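Local coordinates for B-type flagellar hook-associated protein 2 (Pseudomonas aeruginosa, PDB 5FHY) that caps the tip of the growing flagellar filament, where it promotes flagellin polymerisation and keeps exported subunits from leaking away, at the interface of chains A and B. Sequence-based numbering; all coordinates share one arbitrary frame. Chains: chain A/B, B-type flagellar hook-associated protein 2.

The interface of chains A and B. Residues chain A 179-181; chain B 111-112, 159-161.
In this crystallised central piece of FliD, the start of strand 180-184, with the glycine turn before it, meets two segments of a neighbouring subunit: the end of strand 104-111 with the residue after it, in the flagellin hook IN motif, and the loop around B:Asp160. A:Lys181 presents its backbone to both. Its amide N donates to carboxylate oxygen OD1 of B:Asp160 at 3.1 Å, nearly straight at the hydrogen (173°), although the N-H reaches OD1 from above the carboxylate plane. Its carbonyl O accepts the backbone N of B:Asn112 at 2.8 Å. Both backbone polar groups of A:Lys181 are therefore used across the interface, with an aspartate side chain supplying one acceptor. The carboxamide of B:Asn112 packs beside the same carbonyl, CG 3.3 Å from A:Lys181 O. Aspartate suits its place because its short arm, with CG anti to the backbone N (chi1 -174°), brings the carboxylate up to the strand. Lysine offers a long aliphatic stem that crosses that arm at about a right angle, its CD 3.5 Å from B:Asp160 OD2. The ammonium NZ stays 5.0 Å from the same OD2, too far for a salt bridge, though the opposite charges may still attract. A:Leu180 brings a branched apolar end to a mixed surface: CB faces CB and OD2 of B:Asp111, while methyl CD2 lies 3.4 Å from the carbonyl O of B:Ser159 and also meets CA of B:Asp160. A:Gly179, at a positive phi of 104° that glycine tolerates readily, shapes the turn into the strand. FliD caps are oligomeric, but the structure alone does not show that this contact of the twelve-copy assembly occurs on the filament. Beside the turn, the carbonyl O of A:Gly179 lies 3.4 Å from CB of B:Asp160.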
# COMPACT_ATOMS: atom_id res chain seq x y z
N GLY A 179 -5.02 -57.23 -2.63
CA GLY A 179 -5.78 -58.42 -2.29
C GLY A 179 -5.12 -59.29 -1.23
O GLY A 179 -5.78 -60.13 -0.61
N LEU A 180 -3.82 -59.09 -1.01
CA LEU A 180 -3.09 -59.93 -0.07
C LEU A 180 -3.12 -59.35 1.33
O LEU A 180 -2.74 -58.20 1.55
CB LEU A 180 -1.64 -60.10 -0.54
CG LEU A 180 -1.50 -60.60 -1.98
CD1 LEU A 180 -0.03 -60.74 -2.36
CD2 LEU A 180 -2.24 -61.92 -2.15
N LYS A 181 -3.56 -60.16 2.29
CA LYS A 181 -3.69 -59.74 3.68
C LYS A 181 -2.38 -59.81 4.45
O LYS A 181 -1.63 -60.77 4.33
CB LYS A 181 -4.75 -60.58 4.39
CG LYS A 181 -6.17 -60.21 4.02
CD LYS A 181 -7.18 -61.12 4.70
CE LYS A 181 -8.60 -60.62 4.47
NZ LYS A 181 -9.62 -61.45 5.18
N ASP B 111 3.20 -60.82 3.09
CA ASP B 111 1.84 -60.92 3.59
C ASP B 111 1.75 -62.01 4.66
O ASP B 111 2.77 -62.40 5.24
CB ASP B 111 0.86 -61.20 2.44
CG ASP B 111 1.14 -62.52 1.73
OD1 ASP B 111 2.31 -62.95 1.69
OD2 ASP B 111 0.18 -63.12 1.19
N ASN B 112 0.55 -62.49 4.93
CA ASN B 112 0.38 -63.50 5.98
C ASN B 112 0.80 -64.88 5.51
O ASN B 112 0.86 -65.82 6.30
CB ASN B 112 -1.07 -63.53 6.47
CG ASN B 112 -1.46 -62.28 7.22
OD1 ASN B 112 -0.61 -61.58 7.76
ND2 ASN B 112 -2.75 -61.99 7.26
N SER B 159 -5.73 -63.48 -5.56
CA SER B 159 -6.55 -63.33 -4.36
C SER B 159 -5.68 -63.70 -3.17
O SER B 159 -4.55 -64.16 -3.35
CB SER B 159 -7.79 -64.22 -4.43
OG SER B 159 -7.43 -65.59 -4.48
N ASP B 160 -6.20 -63.48 -1.97
CA ASP B 160 -5.43 -63.75 -0.75
C ASP B 160 -5.05 -65.22 -0.64
O ASP B 160 -5.81 -66.10 -1.05
CB ASP B 160 -6.20 -63.30 0.49
CG ASP B 160 -5.39 -63.43 1.76
OD1 ASP B 160 -4.18 -63.11 1.72
OD2 ASP B 160 -5.95 -63.84 2.80
N GLY B 161 -3.86 -65.49 -0.11
CA GLY B 161 -3.36 -66.85 -0.04
C GLY B 161 -1.98 -66.94 -0.66
O GLY B 161 -1.53 -66.00 -1.32